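PDB 7CUP: 2,5-dihydroxypyridine 5,6-dioxygenase from Pseudomonas putida KT2440, which catalyses the oxygen-dependent cleavage of the 2,5-dihydroxypyridine ring between carbons 5 and 6, yielding N-formylmaleamate during nicotinate degradation, with iron as cofactor. Local coordinates for residues A[97-100]-A[101-105]; A[136-139]-A[140-143]; A[248-251]-A[252-255]. All coordinates share one frame; numbering follows the deposited sequence.

All three contacts are local, each made within one continuous stretch, and none touches another. The centres of contacts 1 and 2 lie 23 Å apart, those of 1 and 3 27 Å apart, and those of 2 and 3 37 Å apart, the last two on opposite sides of the chain's centre. Contacts 1 and 3 lie in the neighbourhood of the iron held by H265, S302, H318 and D320, without supplying a ligand to it. The side chain of M102 in contact 1 is about 10 Å from the metal, and that of M252 in contact 3 about 12 Å. Contact 2, near the start of helix 136-151, lies away from that site and is structural packing.

Contact 1: A[97-100]-A[101-105]; sequences VVDT and MMLLH
D99 turns its carboxylate onto the backbone of M101, M102 and L103, and its two oxygens share the work unequally. OD1 takes two amides: M101 N at 2.8 Å, lying nearly in line with the C-O bond, and M102 N at 2.8 Å, which comes from the syn side but 30° out of the carboxylate plane. Both donors stand on the same face of that plane. OD2 receives L103 N at 2.8 Å through its syn lone pair, with an N-H...O angle of 156°. Three bonds to two oxygens fix the rotation of the carboxylate. The group reaches forward because CG of D99 is anti to its own backbone N (chi1 175°). Apolar atoms close in beside the acceptors: M101 CG is 3.4 Å from D99 OD1, while L103 CB sits 3.4 Å from D99 OD2 as its side chain crosses that of D99 at a slant. T100 turns the other way, and its OG1 is hydrogen-bonded to L30 O on the adjacent strand 26-31. With the carboxylate of D99 cut back to an alanine, the buried amides of M101, M102 and L103 would probably lose their acceptor and the loop be less firmly folded against the strand. The i to i+2 bond from D99 OD1 to M101 N defines an Asx turn, extended here to the next two amides. It shapes the loop at the C-terminal end of strand 96-99, the middle strand of a parallel sheet with the 2-1-3-4-5 order of flavodoxin-like folds, and the side chain of M102 in this loop lies about 10 Å from the bound iron.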
loop_
_atom_site.group_PDB
_atom_site.type_symbol
_atom_site.label_atom_id
_atom_site.label_comp_id
_atom_site.label_asym_id
_atom_site.label_seq_id
_atom_site.Cartn_x
_atom_site.Cartn_y
_atom_site.Cartn_z
ATOM N N VAL A 97 -11.270 25.920 -1.307
ATOM C CA VAL A 97 -11.106 24.600 -0.630
ATOM C C VAL A 97 -11.778 23.574 -1.531
ATOM O O VAL A 97 -12.925 23.858 -1.950
ATOM C CB VAL A 97 -11.727 24.615 0.780
ATOM C CG1 VAL A 97 -11.695 23.230 1.418
ATOM C CG2 VAL A 97 -11.025 25.646 1.659
ATOM N N VAL A 98 -11.052 22.515 -1.924
ATOM C CA VAL A 98 -11.675 21.299 -2.521
ATOM C C VAL A 98 -11.988 20.368 -1.363
ATOM O O VAL A 98 -11.064 19.840 -0.780
ATOM C CB VAL A 98 -10.762 20.591 -3.524
ATOM C CG1 VAL A 98 -11.448 19.360 -4.059
ATOM C CG2 VAL A 98 -10.351 21.533 -4.642
ATOM N N ASP A 99 -13.249 20.183 -1.040
ATOM C CA ASP A 99 -13.647 19.304 0.080
ATOM C C ASP A 99 -13.898 17.889 -0.463
ATOM O O ASP A 99 -14.883 17.666 -1.175
ATOM C CB ASP A 99 -14.830 19.965 0.788
ATOM C CG ASP A 99 -15.429 19.132 1.896
ATOM O OD1 ASP A 99 -14.813 18.085 2.229
ATOM O OD2 ASP A 99 -16.524 19.512 2.362
ATOM N N THR A 100 -13.032 16.945 -0.107
ATOM C CA THR A 100 -13.184 15.500 -0.407
ATOM C C THR A 100 -13.581 14.729 0.849
ATOM O O THR A 100 -13.494 13.491 0.811
ATOM C CB THR A 100 -11.882 14.924 -0.972
ATOM O OG1 THR A 100 -10.867 14.873 0.041
ATOM C CG2 THR A 100 -11.352 15.732 -2.129
ATOM N N MET A 101 -14.046 15.388 1.913
ATOM C CA MET A 101 -14.449 14.678 3.164
ATOM C C MET A 101 -15.900 15.003 3.576
ATOM O O MET A 101 -16.375 14.327 4.512
ATOM C CB MET A 101 -13.497 14.981 4.328
ATOM C CG MET A 101 -13.688 16.324 4.973
ATOM S SD MET A 101 -12.642 16.519 6.458
ATOM C CE MET A 101 -13.695 15.844 7.722
ATOM N N MET A 102 -16.554 15.996 2.950
ATOM C CA MET A 102 -18.005 16.299 3.114
ATOM C C MET A 102 -18.197 17.002 4.451
ATOM O O MET A 102 -18.753 16.388 5.360
ATOM C CB MET A 102 -18.847 15.021 3.100
ATOM C CG MET A 102 -19.742 14.879 1.916
ATOM S SD MET A 102 -21.185 15.904 2.087
ATOM C CE MET A 102 -22.187 14.864 3.138
ATOM N N LEU A 103 -17.668 18.214 4.567
ATOM C CA LEU A 103 -17.944 19.128 5.692
ATOM C C LEU A 103 -19.408 19.504 5.570
ATOM O O LEU A 103 -19.735 20.230 4.631
ATOM C CB LEU A 103 -17.115 20.410 5.577
ATOM C CG LEU A 103 -15.678 20.353 6.052
ATOM C CD1 LEU A 103 -15.109 21.754 5.978
ATOM C CD2 LEU A 103 -15.561 19.786 7.460
ATOM N N LEU A 104 -20.240 19.046 6.486
ATOM C CA LEU A 104 -21.676 19.382 6.452
ATOM C C LEU A 104 -21.824 20.892 6.697
ATOM O O LEU A 104 -20.897 21.494 7.343
ATOM C CB LEU A 104 -22.371 18.514 7.496
ATOM C CG LEU A 104 -22.455 17.035 7.138
ATOM C CD1 LEU A 104 -23.407 16.328 8.090
ATOM C CD2 LEU A 104 -22.900 16.833 5.689
ATOM N N HIS A 105 -22.873 21.501 6.126
ATOM C CA HIS A 105 -23.199 22.936 6.352
ATOM C C HIS A 105 -23.173 23.157 7.866
ATOM O O HIS A 105 -23.774 22.373 8.568
ATOM C CB HIS A 105 -24.523 23.327 5.671
ATOM C CG HIS A 105 -24.463 23.351 4.176
ATOM N ND1 HIS A 105 -23.460 22.718 3.457
ATOM C CD2 HIS A 105 -25.301 23.884 3.258
ATOM C CE1 HIS A 105 -23.680 22.872 2.165
ATOM N NE2 HIS A 105 -24.799 23.585 2.015
#

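Contact 2: A[136-139]-A[140-143]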
loop_
_atom_site.group_PDB
_atom_site.type_symbol
_atom_site.label_atom_id
_atom_site.label_comp_id
_atom_site.label_asym_id
_atom_site.label_seq_id
_atom_site.Cartn_x
_atom_site.Cartn_y
_atom_site.Cartn_z
ATOM N N GLU A 136 -20.531 26.156 -18.030
ATOM C CA GLU A 136 -21.045 27.554 -17.955
ATOM C C GLU A 136 -22.541 27.556 -18.297
ATOM O O GLU A 136 -23.287 28.277 -17.659
ATOM C CB GLU A 136 -20.226 28.440 -18.895
ATOM C CG GLU A 136 -18.730 28.349 -18.616
ATOM C CD GLU A 136 -17.840 29.514 -19.032
ATOM O OE1 GLU A 136 -18.039 30.618 -18.519
ATOM O OE2 GLU A 136 -16.904 29.288 -19.812
ATOM N N ASP A 137 -22.961 26.727 -19.243
ATOM C CA ASP A 137 -24.374 26.658 -19.689
ATOM C C ASP A 137 -25.246 26.147 -18.539
ATOM O O ASP A 137 -26.368 26.687 -18.361
ATOM C CB ASP A 137 -24.490 25.855 -20.984
ATOM C CG ASP A 137 -25.565 26.428 -21.894
ATOM O OD1 ASP A 137 -26.658 25.813 -21.946
ATOM O OD2 ASP A 137 -25.319 27.518 -22.490
ATOM N N ASP A 138 -24.762 25.186 -17.737
ATOM C CA ASP A 138 -25.547 24.726 -16.568
ATOM C C ASP A 138 -25.795 25.935 -15.657
ATOM O O ASP A 138 -26.905 26.076 -15.154
ATOM C CB ASP A 138 -24.875 23.562 -15.820
ATOM C CG ASP A 138 -25.015 22.206 -16.513
ATOM O OD1 ASP A 138 -25.755 22.121 -17.525
ATOM O OD2 ASP A 138 -24.358 21.236 -16.058
ATOM N N LYS A 139 -24.765 26.714 -15.366
ATOM C CA LYS A 139 -24.856 27.894 -14.464
ATOM C C LYS A 139 -25.898 28.875 -15.017
ATOM O O LYS A 139 -26.749 29.356 -14.226
ATOM C CB LYS A 139 -23.509 28.604 -14.355
ATOM C CG LYS A 139 -23.503 29.717 -13.325
ATOM C CD LYS A 139 -22.381 30.688 -13.509
ATOM C CE LYS A 139 -22.435 31.803 -12.500
ATOM N NZ LYS A 139 -21.149 32.539 -12.507
ATOM N N ARG A 140 -25.813 29.156 -16.315
ATOM C CA ARG A 140 -26.749 30.088 -16.993
ATOM C C ARG A 140 -28.191 29.630 -16.713
ATOM O O ARG A 140 -29.004 30.460 -16.226
ATOM C CB ARG A 140 -26.426 30.193 -18.490
ATOM C CG ARG A 140 -27.278 31.222 -19.227
ATOM C CD ARG A 140 -27.168 31.179 -20.737
ATOM N NE ARG A 140 -27.456 29.872 -21.336
ATOM C CZ ARG A 140 -28.666 29.326 -21.462
ATOM N NH1 ARG A 140 -29.749 29.936 -21.012
ATOM N NH2 ARG A 140 -28.791 28.136 -22.010
ATOM N N ARG A 141 -28.500 28.358 -16.978
ATOM C CA ARG A 141 -29.880 27.819 -16.872
ATOM C C ARG A 141 -30.347 27.914 -15.416
ATOM O O ARG A 141 -31.505 28.304 -15.168
ATOM C CB ARG A 141 -29.950 26.396 -17.436
ATOM C CG ARG A 141 -29.701 26.325 -18.937
ATOM C CD ARG A 141 -29.950 24.963 -19.585
ATOM N NE ARG A 141 -29.110 23.943 -18.959
ATOM C CZ ARG A 141 -29.507 23.141 -17.968
ATOM N NH1 ARG A 141 -30.744 23.196 -17.511
ATOM N NH2 ARG A 141 -28.665 22.283 -17.418
ATOM N N VAL A 142 -29.474 27.600 -14.465
ATOM C CA VAL A 142 -29.828 27.574 -13.012
ATOM C C VAL A 142 -30.092 29.001 -12.497
ATOM O O VAL A 142 -31.002 29.166 -11.635
ATOM C CB VAL A 142 -28.734 26.866 -12.194
ATOM C CG1 VAL A 142 -28.902 27.076 -10.694
ATOM C CG2 VAL A 142 -28.666 25.388 -12.556
ATOM N N LEU A 143 -29.273 29.971 -12.917
ATOM C CA LEU A 143 -29.441 31.397 -12.529
ATOM C C LEU A 143 -30.743 31.952 -13.139
ATOM O O LEU A 143 -31.412 32.737 -12.439
ATOM C CB LEU A 143 -28.251 32.205 -13.031
ATOM C CG LEU A 143 -26.915 31.950 -12.351
ATOM C CD1 LEU A 143 -25.993 33.122 -12.637
ATOM C CD2 LEU A 143 -27.068 31.714 -10.853
HETATM O O HOH W 1 -26.901 23.341 -20.348
#
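D137 and D138 each pair with the arginine three residues on, R140 and R141, in two salt bridges of different geometry, the side chains of each pair lying side by side. R140 meets D137 at two points: NH2 lies 3.2 Å from OD1, and NE makes a weak bond to OD2 at 3.4 Å. The match is imperfect, since the carboxylate and guanidinium planes stand 65° apart and NH2 meets OD1 from above the carboxylate plane. R141 instead brings one nitrogen, NH2, to D138 OD1 at 2.9 Å. That oxygen lies at the guanidinium edge and in its plane, yet the donor stands well above the plane of the carboxylate, and the two planes are almost perpendicular (89°). One water ties the pairs together, accepting from R141 NE at 2.7 Å and donating to D137 OD1 and D138 OD1. Bending at chi3 (-58°) swings the R141 guanidinium back toward the earlier turn. Beneath these groups runs the regular backbone pattern, for example L143 N to K139 O at 2.9 Å, and the aliphatic part of K139 meets L143 through CE and CD1, 3.8 Å apart. Outside the segments, D138 OD2 is bound by R273 and Q271, and R141 donates to the carbonyls of L270 and S347. R140 NH1 reaches E346 O, and K139 NZ makes a salt bridge with D182. The arrangement is that of i to i+3 salt bridges on the first turns of an alpha-helix, where the acidic residues would also interact favourably with the helix dipole; it joins helix 136-151 to the 270-273 loop and the C-terminal segment.

Contact 3: A[248-251]-A[252-255]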
loop_
_atom_site.group_PDB
_atom_site.type_symbol
_atom_site.label_atom_id
_atom_site.label_comp_id
_atom_site.label_asym_id
_atom_site.label_seq_id
_atom_site.Cartn_x
_atom_site.Cartn_y
_atom_site.Cartn_z
ATOM N N LEU A 248 -40.091 4.053 7.084
ATOM C CA LEU A 248 -39.846 5.514 7.216
ATOM C C LEU A 248 -40.239 5.939 8.628
ATOM O O LEU A 248 -39.439 6.642 9.272
ATOM C CB LEU A 248 -40.628 6.292 6.161
ATOM C CG LEU A 248 -40.409 7.802 6.172
ATOM C CD1 LEU A 248 -38.918 8.169 6.169
ATOM C CD2 LEU A 248 -41.148 8.473 5.024
ATOM N N ARG A 249 -41.409 5.523 9.119
ATOM C CA ARG A 249 -41.875 5.975 10.458
ATOM C C ARG A 249 -40.890 5.491 11.527
ATOM O O ARG A 249 -40.570 6.254 12.433
ATOM C CB ARG A 249 -43.280 5.470 10.807
ATOM C CG ARG A 249 -44.440 6.221 10.177
ATOM C CD ARG A 249 -45.767 5.727 10.783
ATOM N NE ARG A 249 -46.001 4.283 10.623
ATOM C CZ ARG A 249 -46.593 3.712 9.578
ATOM N NH1 ARG A 249 -47.027 4.428 8.554
ATOM N NH2 ARG A 249 -46.759 2.404 9.560
ATOM N N ASP A 250 -40.437 4.250 11.439
ATOM C CA ASP A 250 -39.515 3.663 12.434
ATOM C C ASP A 250 -38.167 4.392 12.379
ATOM O O ASP A 250 -37.524 4.575 13.441
ATOM C CB ASP A 250 -39.380 2.165 12.184
ATOM C CG ASP A 250 -38.778 1.369 13.320
ATOM O OD1 ASP A 250 -39.539 0.798 14.110
ATOM O OD2 ASP A 250 -37.555 1.313 13.392
ATOM N N TYR A 251 -37.709 4.763 11.187
ATOM C CA TYR A 251 -36.403 5.441 11.031
ATOM C C TYR A 251 -36.477 6.795 11.722
ATOM O O TYR A 251 -35.625 7.118 12.548
ATOM C CB TYR A 251 -36.047 5.615 9.560
ATOM C CG TYR A 251 -34.721 6.298 9.347
ATOM C CD1 TYR A 251 -33.530 5.611 9.546
ATOM C CD2 TYR A 251 -34.649 7.630 8.970
ATOM C CE1 TYR A 251 -32.306 6.229 9.330
ATOM C CE2 TYR A 251 -33.436 8.262 8.744
ATOM C CZ TYR A 251 -32.262 7.555 8.924
ATOM O OH TYR A 251 -31.057 8.165 8.752
ATOM N N MET A 252 -37.483 7.581 11.350
ATOM C CA MET A 252 -37.692 8.946 11.881
ATOM C C MET A 252 -37.897 8.916 13.404
ATOM O O MET A 252 -37.341 9.810 14.068
ATOM C CB MET A 252 -38.857 9.614 11.163
ATOM C CG MET A 252 -38.565 9.792 9.700
ATOM S SD MET A 252 -39.681 10.825 8.781
ATOM C CE MET A 252 -39.094 12.445 9.276
ATOM N N LYS A 253 -38.591 7.931 13.979
ATOM C CA LYS A 253 -38.854 7.957 15.443
ATOM C C LYS A 253 -37.569 7.574 16.195
ATOM O O LYS A 253 -37.446 7.937 17.367
ATOM C CB LYS A 253 -40.075 7.110 15.835
ATOM C CG LYS A 253 -39.948 5.602 15.695
ATOM C CD LYS A 253 -39.060 4.896 16.741
ATOM C CE LYS A 253 -38.577 3.519 16.299
ATOM N NZ LYS A 253 -37.101 3.367 16.357
ATOM N N TYR A 254 -36.620 6.910 15.529
ATOM C CA TYR A 254 -35.328 6.483 16.111
ATOM C C TYR A 254 -34.660 7.659 16.815
ATOM O O TYR A 254 -34.024 7.493 17.875
ATOM C CB TYR A 254 -34.406 5.952 15.014
ATOM C CG TYR A 254 -32.969 5.734 15.411
ATOM C CD1 TYR A 254 -32.618 4.767 16.316
ATOM C CD2 TYR A 254 -31.959 6.514 14.870
ATOM C CE1 TYR A 254 -31.293 4.546 16.662
ATOM C CE2 TYR A 254 -30.631 6.298 15.182
ATOM C CZ TYR A 254 -30.295 5.316 16.091
ATOM O OH TYR A 254 -28.986 5.099 16.399
ATOM N N PHE A 255 -34.797 8.835 16.242
ATOM C CA PHE A 255 -34.053 10.038 16.686
ATOM C C PHE A 255 -34.756 10.660 17.891
ATOM O O PHE A 255 -34.177 11.538 18.485
ATOM C CB PHE A 255 -33.947 11.035 15.532
ATOM C CG PHE A 255 -33.100 10.509 14.403
ATOM C CD1 PHE A 255 -31.729 10.712 14.397
ATOM C CD2 PHE A 255 -33.670 9.774 13.373
ATOM C CE1 PHE A 255 -30.954 10.225 13.353
ATOM C CE2 PHE A 255 -32.885 9.279 12.336
ATOM C CZ PHE A 255 -31.526 9.490 12.337
#
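Y251 and F255 meet ring to ring on the close-packed side of this helical turn. The pair is T-shaped: the edge of F255 is directed at one face of Y251, the planes standing 75° apart and the centroids 5.3 Å from each other. The touching atom is F255 CE2, offset toward the rim of the Y251 ring and 3.8 Å from Y251 CE2. The F255 ring is itself covered on one face by Y254, whose CD2 lies over its centre, so the phenyl group is gripped both on a face and at an edge. Next to this cluster L248 and M252 run alongside each other, CD1 of L248 reaching SD of M252 at 3.8 Å. The same two residues share a nearly straight backbone bond, M252 N to L248 O, at 3.0 Å with an N-H...O angle of 176°. L319 packs against L248, Y251 and M252, and F219 meets Y251 edge-to-face.

The other side is looser. K253 is exposed and curls back over its own turn, its CG lodged between the backbone N and the carbonyl carbon (chi1 69°). Its NZ pairs with D250 OD2 in a long salt bridge, 3.6 Å, and makes a weak bond to D250 O at 3.2 Å. The helical hydrogen bonding weakens here as well, with Y254 N divided between weak bonds to D250 O and Y251 O. A second subunit meets both sides, its T277 and Q275 packing on D250 and on K253 and Y254, and its L281 on Y251.

Apolar and aromatic packing therefore holds the close-packed side of the turn, whereas its charged pair, long and weakly bonded, is likely to contribute little by itself to fixing the helix end.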